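Cytochrome c2 (Rhodobacter sphaeroides, PDB 1CXC) carries electrons through a covalently bound heme c, serving in purple photosynthetic bacteria as the donor that re-reduces oxidized bacteriochlorophyll. Local coordinates at residues N39-T47 / W114-P124; G60-W71 / F86-A94. All coordinates share one frame; numbering follows the deposited sequence.

Interaction 1 of 2, residues N39-T47 / W114-P124; sequences NLYGVVGRT and WAYLQQVAVRP. With HEC (heme c), chain B.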
loop_
_atom_site.group_PDB
_atom_site.type_symbol
_atom_site.label_atom_id
_atom_site.label_comp_id
_atom_site.label_asym_id
_atom_site.label_seq_id
_atom_site.Cartn_x
_atom_site.Cartn_y
_atom_site.Cartn_z
ATOM N N ASN A 39 -6.314 5.581 2.039
ATOM C CA ASN A 39 -6.527 4.882 3.295
ATOM C C ASN A 39 -6.170 3.423 3.046
ATOM O O ASN A 39 -6.498 2.872 1.979
ATOM C CB ASN A 39 -8.002 4.993 3.648
ATOM C CG ASN A 39 -8.458 4.285 4.914
ATOM O OD1 ASN A 39 -7.719 3.587 5.602
ATOM N ND2 ASN A 39 -9.731 4.458 5.236
ATOM N N LEU A 40 -5.282 2.856 3.863
ATOM C CA LEU A 40 -4.848 1.482 3.679
ATOM C C LEU A 40 -5.748 0.445 4.336
ATOM O O LEU A 40 -5.481 -0.754 4.262
ATOM C CB LEU A 40 -3.380 1.374 4.135
ATOM C CG LEU A 40 -2.252 1.266 3.082
ATOM C CD1 LEU A 40 -2.635 1.768 1.709
ATOM C CD2 LEU A 40 -0.961 1.868 3.563
ATOM N N TYR A 41 -6.746 0.869 5.122
ATOM C CA TYR A 41 -7.678 -0.087 5.696
ATOM C C TYR A 41 -8.412 -0.785 4.554
ATOM O O TYR A 41 -8.883 -0.146 3.616
ATOM C CB TYR A 41 -8.712 0.611 6.572
ATOM C CG TYR A 41 -9.717 -0.368 7.175
ATOM C CD1 TYR A 41 -9.369 -1.129 8.266
ATOM C CD2 TYR A 41 -10.937 -0.577 6.547
ATOM C CE1 TYR A 41 -10.211 -2.115 8.717
ATOM C CE2 TYR A 41 -11.779 -1.568 6.993
ATOM C CZ TYR A 41 -11.401 -2.329 8.066
ATOM O OH TYR A 41 -12.237 -3.330 8.502
ATOM N N GLY A 42 -8.375 -2.121 4.537
ATOM C CA GLY A 42 -9.013 -2.890 3.469
ATOM C C GLY A 42 -8.101 -3.091 2.254
ATOM O O GLY A 42 -8.593 -3.452 1.185
ATOM N N VAL A 43 -6.798 -2.764 2.317
ATOM C CA VAL A 43 -5.942 -2.958 1.143
ATOM C C VAL A 43 -5.806 -4.422 0.801
ATOM O O VAL A 43 -5.266 -4.697 -0.256
ATOM C CB VAL A 43 -4.445 -2.586 1.217
ATOM C CG1 VAL A 43 -4.063 -1.512 0.215
ATOM C CG2 VAL A 43 -3.962 -2.415 2.630
ATOM N N VAL A 44 -5.698 -5.266 1.821
ATOM C CA VAL A 44 -5.497 -6.687 1.582
ATOM C C VAL A 44 -6.483 -7.269 0.589
ATOM O O VAL A 44 -7.682 -7.283 0.828
ATOM C CB VAL A 44 -5.533 -7.455 2.914
ATOM C CG1 VAL A 44 -5.342 -8.942 2.650
ATOM C CG2 VAL A 44 -4.417 -6.969 3.836
ATOM N N GLY A 45 -5.993 -7.666 -0.595
ATOM C CA GLY A 45 -6.874 -8.209 -1.608
ATOM C C GLY A 45 -7.625 -7.141 -2.383
ATOM O O GLY A 45 -8.301 -7.436 -3.359
ATOM N N ARG A 46 -7.264 -5.872 -2.241
ATOM C CA ARG A 46 -7.957 -4.837 -2.969
ATOM C C ARG A 46 -7.322 -4.584 -4.332
ATOM O O ARG A 46 -6.096 -4.557 -4.501
ATOM C CB ARG A 46 -7.904 -3.560 -2.120
ATOM C CG ARG A 46 -8.748 -2.362 -2.556
ATOM C CD ARG A 46 -7.999 -1.065 -2.198
ATOM N NE ARG A 46 -8.336 -0.601 -0.886
ATOM C CZ ARG A 46 -7.522 0.145 -0.128
ATOM N NH1 ARG A 46 -6.654 1.033 -0.614
ATOM N NH2 ARG A 46 -8.018 0.425 1.045
ATOM N N THR A 47 -8.170 -4.317 -5.339
ATOM C CA THR A 47 -7.671 -3.997 -6.667
ATOM C C THR A 47 -6.972 -2.664 -6.602
ATOM O O THR A 47 -7.476 -1.708 -5.992
ATOM C CB THR A 47 -8.806 -3.869 -7.666
ATOM O OG1 THR A 47 -9.423 -5.132 -7.632
ATOM C CG2 THR A 47 -8.300 -3.539 -9.066
ATOM N N TRP A 114 3.480 -6.032 6.001
ATOM C CA TRP A 114 2.378 -6.778 5.409
ATOM C C TRP A 114 1.718 -7.645 6.479
ATOM O O TRP A 114 0.495 -7.767 6.540
ATOM C CB TRP A 114 2.876 -7.668 4.261
ATOM C CG TRP A 114 1.704 -8.420 3.588
ATOM C CD1 TRP A 114 1.502 -9.757 3.807
ATOM C CD2 TRP A 114 0.733 -7.869 2.796
ATOM N NE1 TRP A 114 0.402 -10.076 3.130
ATOM C CE2 TRP A 114 -0.094 -8.967 2.533
ATOM C CE3 TRP A 114 0.432 -6.620 2.291
ATOM C CZ2 TRP A 114 -1.246 -8.820 1.762
ATOM C CZ3 TRP A 114 -0.712 -6.477 1.512
ATOM C CH2 TRP A 114 -1.542 -7.563 1.247
ATOM N N ALA A 115 2.500 -8.242 7.377
ATOM C CA ALA A 115 1.912 -9.062 8.416
ATOM C C ALA A 115 1.054 -8.225 9.371
ATOM O O ALA A 115 -0.003 -8.662 9.849
ATOM C CB ALA A 115 3.022 -9.747 9.211
ATOM N N TYR A 116 1.456 -6.968 9.588
ATOM C CA TYR A 116 0.710 -6.058 10.441
ATOM C C TYR A 116 -0.619 -5.701 9.766
ATOM O O TYR A 116 -1.692 -5.780 10.358
ATOM C CB TYR A 116 1.583 -4.812 10.666
ATOM C CG TYR A 116 0.872 -3.607 11.265
ATOM C CD1 TYR A 116 0.256 -3.718 12.502
ATOM C CD2 TYR A 116 0.833 -2.420 10.568
ATOM C CE1 TYR A 116 -0.413 -2.639 13.060
ATOM C CE2 TYR A 116 0.169 -1.341 11.112
ATOM C CZ TYR A 116 -0.449 -1.456 12.352
ATOM O OH TYR A 116 -1.135 -0.374 12.890
ATOM N N LEU A 117 -0.626 -5.554 8.453
ATOM C CA LEU A 117 -1.853 -5.226 7.735
ATOM C C LEU A 117 -2.807 -6.406 7.706
ATOM O O LEU A 117 -4.013 -6.236 7.638
ATOM C CB LEU A 117 -1.540 -4.789 6.307
ATOM C CG LEU A 117 -0.715 -3.528 6.155
ATOM C CD1 LEU A 117 -0.354 -3.338 4.693
ATOM C CD2 LEU A 117 -1.461 -2.333 6.721
ATOM N N GLN A 118 -2.288 -7.622 7.668
ATOM C CA GLN A 118 -3.146 -8.781 7.708
ATOM C C GLN A 118 -3.761 -8.893 9.095
ATOM O O GLN A 118 -4.676 -9.687 9.319
ATOM C CB GLN A 118 -2.342 -10.031 7.389
ATOM C CG GLN A 118 -2.170 -10.200 5.892
ATOM C CD GLN A 118 -3.372 -10.907 5.254
ATOM O OE1 GLN A 118 -3.242 -11.633 4.284
ATOM N NE2 GLN A 118 -4.580 -10.750 5.769
ATOM N N GLN A 119 -3.206 -8.197 10.095
ATOM C CA GLN A 119 -3.792 -8.253 11.419
ATOM C C GLN A 119 -4.784 -7.144 11.642
ATOM O O GLN A 119 -5.870 -7.376 12.125
ATOM C CB GLN A 119 -2.767 -8.074 12.527
ATOM C CG GLN A 119 -1.703 -9.145 12.555
ATOM C CD GLN A 119 -2.288 -10.513 12.803
ATOM O OE1 GLN A 119 -3.147 -10.698 13.660
ATOM N NE2 GLN A 119 -1.872 -11.499 12.016
ATOM N N VAL A 120 -4.581 -5.971 11.085
ATOM C CA VAL A 120 -5.505 -4.904 11.382
ATOM C C VAL A 120 -6.265 -4.307 10.206
ATOM O O VAL A 120 -7.086 -3.404 10.401
ATOM C CB VAL A 120 -4.738 -3.740 12.066
ATOM C CG1 VAL A 120 -4.063 -4.167 13.350
ATOM C CG2 VAL A 120 -3.715 -3.133 11.117
ATOM N N ALA A 121 -5.828 -4.522 8.975
ATOM C CA ALA A 121 -6.480 -3.831 7.870
ATOM C C ALA A 121 -7.261 -4.707 6.928
ATOM O O ALA A 121 -7.381 -4.384 5.758
ATOM C CB ALA A 121 -5.413 -3.117 7.052
ATOM N N VAL A 122 -7.766 -5.840 7.401
ATOM C CA VAL A 122 -8.543 -6.727 6.552
ATOM C C VAL A 122 -10.012 -6.403 6.701
ATOM O O VAL A 122 -10.561 -6.489 7.802
ATOM C CB VAL A 122 -8.305 -8.182 6.966
ATOM C CG1 VAL A 122 -9.096 -9.121 6.077
ATOM C CG2 VAL A 122 -6.833 -8.518 6.879
ATOM N N ARG A 123 -10.696 -6.141 5.587
ATOM C CA ARG A 123 -12.104 -5.809 5.658
ATOM C C ARG A 123 -13.001 -7.014 5.440
ATOM O O ARG A 123 -12.592 -8.017 4.855
ATOM C CB ARG A 123 -12.466 -4.740 4.633
ATOM C CG ARG A 123 -13.966 -4.504 4.506
ATOM C CD ARG A 123 -14.239 -3.062 4.098
ATOM N NE ARG A 123 -13.360 -2.711 3.012
ATOM C CZ ARG A 123 -12.781 -1.525 2.956
ATOM N NH1 ARG A 123 -13.240 -0.535 3.692
ATOM N NH2 ARG A 123 -11.948 -1.267 1.963
ATOM N N PRO A 124 -14.060 -7.082 6.244
ATOM C CA PRO A 124 -15.103 -8.076 6.037
ATOM C C PRO A 124 -16.327 -7.427 5.402
ATOM O O PRO A 124 -16.859 -6.473 5.992
ATOM C CB PRO A 124 -15.423 -8.587 7.420
ATOM C CG PRO A 124 -14.840 -7.622 8.420
ATOM C CD PRO A 124 -13.964 -6.663 7.640
ATOM O OXT PRO A 124 -16.737 -7.891 4.336
HETATM FE FE HEC B . 2.112 4.763 -0.220
HETATM C CHA HEC B . -0.118 4.260 -2.713
HETATM C CHB HEC B . 1.781 1.519 0.764
HETATM C CHC HEC B . 4.509 5.241 2.184
HETATM C CHD HEC B . 2.240 8.098 -0.975
HETATM N NA HEC B . 1.086 3.200 -0.858
HETATM C C1A HEC B . 0.206 3.166 -1.929
HETATM C C2A HEC B . -0.335 1.830 -2.111
HETATM C C3A HEC B . 0.217 1.048 -1.155
HETATM C C4A HEC B . 1.070 1.916 -0.362
HETATM C CMA HEC B . 0.045 -0.460 -1.032
HETATM C CAA HEC B . -1.392 1.394 -3.115
HETATM C CBA HEC B . -2.758 1.331 -2.450
HETATM C CGA HEC B . -3.952 1.264 -3.389
HETATM O O1A HEC B . -4.941 1.907 -3.105
HETATM O O2A HEC B . -3.806 0.729 -4.482
HETATM N NB HEC B . 2.968 3.630 1.148
HETATM C C1B HEC B . 2.650 2.319 1.475
HETATM C C2B HEC B . 3.421 1.864 2.619
HETATM C C3B HEC B . 4.262 2.880 2.989
HETATM C C4B HEC B . 3.958 3.976 2.075
HETATM C CMB HEC B . 3.306 0.483 3.276
HETATM C CAB HEC B . 5.266 2.831 3.998
HETATM C CBB HEC B . 6.425 1.930 3.914
HETATM N NC HEC B . 3.172 6.319 0.421
HETATM C C1C HEC B . 4.137 6.330 1.424
HETATM C C2C HEC B . 4.613 7.676 1.670
HETATM C C3C HEC B . 3.978 8.479 0.785
HETATM C C4C HEC B . 3.076 7.635 0.025
HETATM C CMC HEC B . 5.475 8.119 2.843
HETATM C CAC HEC B . 4.118 9.857 0.656
HETATM C CBC HEC B . 5.401 10.500 0.411
HETATM N ND HEC B . 1.241 5.920 -1.531
HETATM C C1D HEC B . 1.389 7.293 -1.715
HETATM C C2D HEC B . 0.616 7.757 -2.846
HETATM C C3D HEC B . 0.008 6.674 -3.379
HETATM C C4D HEC B . 0.373 5.545 -2.545
HETATM C CMD HEC B . 0.533 9.189 -3.372
HETATM C CAD HEC B . -0.650 6.606 -4.749
HETATM C CBD HEC B . 0.274 5.950 -5.774
HETATM C CGD HEC B . -0.039 6.299 -7.237
HETATM O O1D HEC B . 0.793 6.023 -8.089
HETATM O O2D HEC B . -1.199 6.504 -7.553
HETATM O O HOH W 1 -11.128 1.875 3.273
HETATM O O HOH W 2 -9.430 -6.504 2.827
#
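Two consecutive type II beta turns, Leu40 to Val43 and Val43 to Arg46, fold the loop beside the heme against the end of the C-terminal helix of this cytochrome c, and the joint is made where that helix gives out. Ala121, the first residue past it, turns its carbonyl to the loop: Gly42 N donates to Ala121 O at 2.8 Å, from above the carbonyl plane. Glycine is needed at 42, because its positive phi would jam a CB against the preceding carbonyl and the Arg123 guanidinium lies over its CA.

Tyr41 and Arg123 meet beside this bond. With CG anti to the backbone N (chi1 179°), the phenol lies along 120-123, and Arg123 NH1 comes in plane to the ring edge, 3.7 Å from Tyr41 CD2. Because NH1 lies at the edge and not over the ring, with the planes 85° apart, this is not a cation-pi contact. Arg123 NH1 also forms a salt bridge with Asp24 and donates a hydrogen bond to a water that lies 3.0 Å from Tyr41 O.

Val44 supplies the apolar half. Its CG2 branch lies 3.9 Å from Trp114 CH2 and 4.2 Å from Val122 CG2, while CG1 rests on the amide of Gln118, 3.7 Å from NE2; a beta-branched side chain can thus face two directions at once.

Arg46 turns to the cofactor, its NH1 donating to propionate oxygen O1A of heme c at 3.1 Å while NH2 holds Asn39 O at 3.0 Å. The propionate thereby gains a cationic partner, itself buried, whose rotation is fixed from the loop, and its negative charge is probably stabilised.

Interaction 2 of 2, residues G60-W71 / F86-A94; sequences GMKEAGAKGLAW and FLKEYTGDA. With HEC (heme c), chain B.
Glu63 O is gripped twice by Lys67: by its backbone N at 3.0 Å, and by NZ at 3.1 Å, the two reaching the carbonyl from opposite faces of its plane. The lysine chain bends back at chi2, chi3 and chi4 to manage this, and its CB lies at the edge of the Tyr90 ring, 3.9 Å from CE2. The Glu63 side chain, extended beyond CG, crosses Thr91 at about a right angle, its CD 3.4 Å from Thr91 OG1. A Schellman motif ends the helix here, Gly68 taking the positive phi that glycine tolerates.

Helices 60-66 and 86-91 cross at 37°, their axes 9.6 Å apart. Small residues let the helices come close: Leu87 CG sits 4.2 Å from Gly60 C, and Ala64 CB is 3.9 Å from Tyr90 CD2. After the turn, Leu69 lies against Tyr90, its CG over one face of the ring, and sends CD2 in plane to the edge of Phe86, 3.8 Å from CE2. That same methyl lies over one face of the Trp71 indole, toward its rim, while heme methyl CMA lies over the centre of the opposite face. Trp71 NE1 donates to propionate O2A of heme c at 3.1 Å, with an angle of 155° at the hydrogen.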
loop_
_atom_site.group_PDB
_atom_site.type_symbol
_atom_site.label_atom_id
_atom_site.label_comp_id
_atom_site.label_asym_id
_atom_site.label_seq_id
_atom_site.Cartn_x
_atom_site.Cartn_y
_atom_site.Cartn_z
ATOM N N GLY A 60 -0.541 5.264 -13.945
ATOM C CA GLY A 60 0.123 3.969 -13.939
ATOM C C GLY A 60 -0.558 3.003 -12.957
ATOM O O GLY A 60 -0.687 1.807 -13.230
ATOM N N MET A 61 -0.982 3.504 -11.773
ATOM C CA MET A 61 -1.626 2.673 -10.769
ATOM C C MET A 61 -3.009 2.266 -11.233
ATOM O O MET A 61 -3.496 1.188 -10.919
ATOM C CB MET A 61 -1.715 3.459 -9.454
ATOM C CG MET A 61 -2.340 2.659 -8.325
ATOM S SD MET A 61 -1.255 1.360 -7.726
ATOM C CE MET A 61 -0.251 2.295 -6.608
ATOM N N LYS A 62 -3.740 3.179 -11.855
ATOM C CA LYS A 62 -5.061 2.824 -12.333
ATOM C C LYS A 62 -4.950 1.725 -13.390
ATOM O O LYS A 62 -5.682 0.729 -13.379
ATOM C CB LYS A 62 -5.721 4.055 -12.923
ATOM C CG LYS A 62 -6.319 4.992 -11.884
ATOM C CD LYS A 62 -6.803 6.270 -12.572
ATOM C CE LYS A 62 -7.092 7.347 -11.536
ATOM N NZ LYS A 62 -7.557 8.585 -12.145
ATOM N N GLU A 63 -3.969 1.863 -14.280
ATOM C CA GLU A 63 -3.720 0.894 -15.320
ATOM C C GLU A 63 -3.442 -0.488 -14.735
ATOM O O GLU A 63 -3.775 -1.508 -15.344
ATOM C CB GLU A 63 -2.505 1.372 -16.077
ATOM C CG GLU A 63 -2.319 0.672 -17.406
ATOM C CD GLU A 63 -1.051 1.091 -18.144
ATOM O OE1 GLU A 63 -0.656 2.259 -18.053
ATOM O OE2 GLU A 63 -0.534 0.271 -18.904
ATOM N N ALA A 64 -2.488 -0.562 -13.806
ATOM C CA ALA A 64 -2.167 -1.829 -13.185
ATOM C C ALA A 64 -3.400 -2.501 -12.602
ATOM O O ALA A 64 -3.474 -3.726 -12.556
ATOM C CB ALA A 64 -1.178 -1.593 -12.052
ATOM N N GLY A 65 -4.232 -1.754 -11.880
ATOM C CA GLY A 65 -5.439 -2.335 -11.328
ATOM C C GLY A 65 -6.314 -2.872 -12.463
ATOM O O GLY A 65 -7.006 -3.881 -12.276
ATOM N N ALA A 66 -6.513 -2.078 -13.534
ATOM C CA ALA A 66 -7.311 -2.563 -14.680
ATOM C C ALA A 66 -6.753 -3.872 -15.226
ATOM O O ALA A 66 -7.498 -4.724 -15.692
ATOM C CB ALA A 66 -7.288 -1.579 -15.838
ATOM N N LYS A 67 -5.433 -4.016 -15.220
ATOM C CA LYS A 67 -4.790 -5.227 -15.666
ATOM C C LYS A 67 -5.174 -6.373 -14.753
ATOM O O LYS A 67 -4.648 -7.463 -14.902
ATOM C CB LYS A 67 -3.276 -5.069 -15.606
ATOM C CG LYS A 67 -2.582 -5.083 -16.956
ATOM C CD LYS A 67 -2.027 -3.708 -17.301
ATOM C CE LYS A 67 -2.627 -3.198 -18.608
ATOM N NZ LYS A 67 -3.782 -2.341 -18.370
ATOM N N GLY A 68 -5.603 -6.059 -13.543
ATOM C CA GLY A 68 -5.991 -7.115 -12.638
ATOM C C GLY A 68 -5.117 -7.220 -11.393
ATOM O O GLY A 68 -5.386 -8.068 -10.552
ATOM N N LEU A 69 -4.309 -6.203 -11.079
ATOM C CA LEU A 69 -3.477 -6.286 -9.881
ATOM C C LEU A 69 -4.236 -6.052 -8.577
ATOM O O LEU A 69 -5.063 -5.149 -8.489
ATOM C CB LEU A 69 -2.355 -5.272 -9.941
ATOM C CG LEU A 69 -1.647 -4.978 -8.609
ATOM C CD1 LEU A 69 -0.893 -6.206 -8.138
ATOM C CD2 LEU A 69 -0.714 -3.777 -8.735
ATOM N N ALA A 70 -4.277 -7.055 -7.716
ATOM C CA ALA A 70 -4.923 -6.943 -6.413
ATOM C C ALA A 70 -3.794 -7.136 -5.396
ATOM O O ALA A 70 -2.971 -8.033 -5.532
ATOM C CB ALA A 70 -5.933 -8.063 -6.276
ATOM N N TRP A 71 -3.765 -6.410 -4.287
ATOM C CA TRP A 71 -2.612 -6.511 -3.407
ATOM C C TRP A 71 -2.422 -7.776 -2.599
ATOM O O TRP A 71 -3.365 -8.266 -1.954
ATOM C CB TRP A 71 -2.605 -5.300 -2.464
ATOM C CG TRP A 71 -2.373 -3.998 -3.221
ATOM C CD1 TRP A 71 -3.390 -3.094 -3.374
ATOM C CD2 TRP A 71 -1.220 -3.632 -3.866
ATOM N NE1 TRP A 71 -2.865 -2.156 -4.127
ATOM C CE2 TRP A 71 -1.590 -2.420 -4.430
ATOM C CE3 TRP A 71 0.047 -4.170 -4.085
ATOM C CZ2 TRP A 71 -0.713 -1.701 -5.201
ATOM C CZ3 TRP A 71 0.935 -3.453 -4.870
ATOM C CH2 TRP A 71 0.556 -2.228 -5.412
ATOM N N PHE A 86 8.283 -0.964 -10.070
ATOM C CA PHE A 86 7.256 -1.977 -10.003
ATOM C C PHE A 86 6.156 -1.705 -11.009
ATOM O O PHE A 86 5.743 -2.607 -11.713
ATOM C CB PHE A 86 6.625 -2.002 -8.617
ATOM C CG PHE A 86 5.431 -2.933 -8.555
ATOM C CD1 PHE A 86 5.623 -4.282 -8.314
ATOM C CD2 PHE A 86 4.162 -2.444 -8.773
ATOM C CE1 PHE A 86 4.545 -5.137 -8.281
ATOM C CE2 PHE A 86 3.087 -3.304 -8.744
ATOM C CZ PHE A 86 3.280 -4.640 -8.492
ATOM N N LEU A 87 5.674 -0.462 -11.088
ATOM C CA LEU A 87 4.577 -0.110 -11.983
ATOM C C LEU A 87 4.994 -0.240 -13.440
ATOM O O LEU A 87 4.201 -0.691 -14.273
ATOM C CB LEU A 87 4.151 1.315 -11.729
ATOM C CG LEU A 87 2.852 1.636 -11.001
ATOM C CD1 LEU A 87 2.245 0.455 -10.280
ATOM C CD2 LEU A 87 3.064 2.844 -10.100
ATOM N N LYS A 88 6.252 0.051 -13.776
ATOM C CA LYS A 88 6.670 -0.104 -15.166
ATOM C C LYS A 88 6.714 -1.586 -15.575
ATOM O O LYS A 88 6.260 -1.988 -16.644
ATOM C CB LYS A 88 8.057 0.446 -15.347
ATOM C CG LYS A 88 8.135 1.946 -15.299
ATOM C CD LYS A 88 9.509 2.298 -15.819
ATOM C CE LYS A 88 9.920 3.682 -15.368
ATOM N NZ LYS A 88 9.166 4.707 -16.061
ATOM N N GLU A 89 7.180 -2.468 -14.703
ATOM C CA GLU A 89 7.252 -3.855 -15.093
ATOM C C GLU A 89 5.887 -4.477 -15.190
ATOM O O GLU A 89 5.669 -5.378 -15.990
ATOM C CB GLU A 89 8.100 -4.641 -14.102
ATOM C CG GLU A 89 9.535 -4.128 -14.023
ATOM C CD GLU A 89 10.401 -4.788 -12.951
ATOM N N TYR A 90 5.097 -4.303 -14.141
ATOM C CA TYR A 90 3.773 -4.875 -14.111
ATOM C C TYR A 90 2.940 -4.449 -15.308
ATOM O O TYR A 90 2.090 -5.202 -15.776
ATOM C CB TYR A 90 3.073 -4.446 -12.833
ATOM C CG TYR A 90 1.835 -5.277 -12.574
ATOM C CD1 TYR A 90 1.955 -6.500 -11.937
ATOM C CD2 TYR A 90 0.625 -4.890 -13.106
ATOM C CE1 TYR A 90 0.862 -7.341 -11.857
ATOM C CE2 TYR A 90 -0.461 -5.731 -13.028
ATOM C CZ TYR A 90 -0.331 -6.941 -12.407
ATOM O OH TYR A 90 -1.430 -7.752 -12.268
ATOM N N THR A 91 2.773 -3.147 -15.411
ATOM C CA THR A 91 1.990 -2.524 -16.451
ATOM C C THR A 91 2.496 -2.833 -17.870
ATOM O O THR A 91 1.718 -2.915 -18.822
ATOM C CB THR A 91 2.083 -1.046 -16.087
ATOM O OG1 THR A 91 0.784 -0.600 -15.786
ATOM C CG2 THR A 91 2.789 -0.218 -17.115
ATOM N N GLY A 92 3.777 -3.195 -18.021
ATOM C CA GLY A 92 4.294 -3.453 -19.357
ATOM C C GLY A 92 4.479 -2.168 -20.162
ATOM O O GLY A 92 4.977 -2.192 -21.280
ATOM N N ASP A 93 4.411 -1.029 -19.493
ATOM C CA ASP A 93 4.598 0.239 -20.160
ATOM C C ASP A 93 5.771 0.934 -19.492
ATOM O O ASP A 93 5.639 1.473 -18.405
ATOM C CB ASP A 93 3.344 1.057 -20.003
ATOM C CG ASP A 93 3.505 2.530 -20.315
ATOM O OD1 ASP A 93 4.473 2.888 -20.973
ATOM O OD2 ASP A 93 2.497 3.221 -20.243
ATOM N N ALA A 94 6.857 1.172 -20.206
ATOM C CA ALA A 94 8.021 1.764 -19.580
ATOM C C ALA A 94 7.859 3.194 -19.155
ATOM O O ALA A 94 8.784 3.777 -18.625
ATOM C CB ALA A 94 9.197 1.706 -20.528
HETATM FE FE HEC B . 2.112 4.763 -0.220
HETATM C CHA HEC B . -0.118 4.260 -2.713
HETATM C CHB HEC B . 1.781 1.519 0.764
HETATM C CHC HEC B . 4.509 5.241 2.184
HETATM C CHD HEC B . 2.240 8.098 -0.975
HETATM N NA HEC B . 1.086 3.200 -0.858
HETATM C C1A HEC B . 0.206 3.166 -1.929
HETATM C C2A HEC B . -0.335 1.830 -2.111
HETATM C C3A HEC B . 0.217 1.048 -1.155
HETATM C C4A HEC B . 1.070 1.916 -0.362
HETATM C CMA HEC B . 0.045 -0.460 -1.032
HETATM C CAA HEC B . -1.392 1.394 -3.115
HETATM C CBA HEC B . -2.758 1.331 -2.450
HETATM C CGA HEC B . -3.952 1.264 -3.389
HETATM O O1A HEC B . -4.941 1.907 -3.105
HETATM O O2A HEC B . -3.806 0.729 -4.482
HETATM N NB HEC B . 2.968 3.630 1.148
HETATM C C1B HEC B . 2.650 2.319 1.475
HETATM C C2B HEC B . 3.421 1.864 2.619
HETATM C C3B HEC B . 4.262 2.880 2.989
HETATM C C4B HEC B . 3.958 3.976 2.075
HETATM C CMB HEC B . 3.306 0.483 3.276
HETATM C CAB HEC B . 5.266 2.831 3.998
HETATM C CBB HEC B . 6.425 1.930 3.914
HETATM N NC HEC B . 3.172 6.319 0.421
HETATM C C1C HEC B . 4.137 6.330 1.424
HETATM C C2C HEC B . 4.613 7.676 1.670
HETATM C C3C HEC B . 3.978 8.479 0.785
HETATM C C4C HEC B . 3.076 7.635 0.025
HETATM C CMC HEC B . 5.475 8.119 2.843
HETATM C CAC HEC B . 4.118 9.857 0.656
HETATM C CBC HEC B . 5.401 10.500 0.411
HETATM N ND HEC B . 1.241 5.920 -1.531
HETATM C C1D HEC B . 1.389 7.293 -1.715
HETATM C C2D HEC B . 0.616 7.757 -2.846
HETATM C C3D HEC B . 0.008 6.674 -3.379
HETATM C C4D HEC B . 0.373 5.545 -2.545
HETATM C CMD HEC B . 0.533 9.189 -3.372
HETATM C CAD HEC B . -0.650 6.606 -4.749
HETATM C CBD HEC B . 0.274 5.950 -5.774
HETATM C CGD HEC B . -0.039 6.299 -7.237
HETATM O O1D HEC B . 0.793 6.023 -8.089
HETATM O O2D HEC B . -1.199 6.504 -7.553
#

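In the fold
Interactions 1 and 2 lie 19 Å apart, centre to centre, yet grip the same heme propionate: Arg46 of 39-47 holds oxygen O1A and Trp71 of 60-71 holds O2A. Their segments also join directly through a pair of probable backbone hydrogen bonds, Trp71 N to Arg46 O and Gly45 N to Trp71 O, each 3.0 Å. Along the chain, both segments of interaction 2 fall between those of interaction 1, and the end of the C-terminal helix packs against the loop that precedes helix 59-66. Nearer the iron, Leu40 of interaction 1 approaches His19, a predicted axial ligand, at about 4 Å, whereas Met61 of interaction 2 lies about 6 Å from Met100, the other, both measured between side chains.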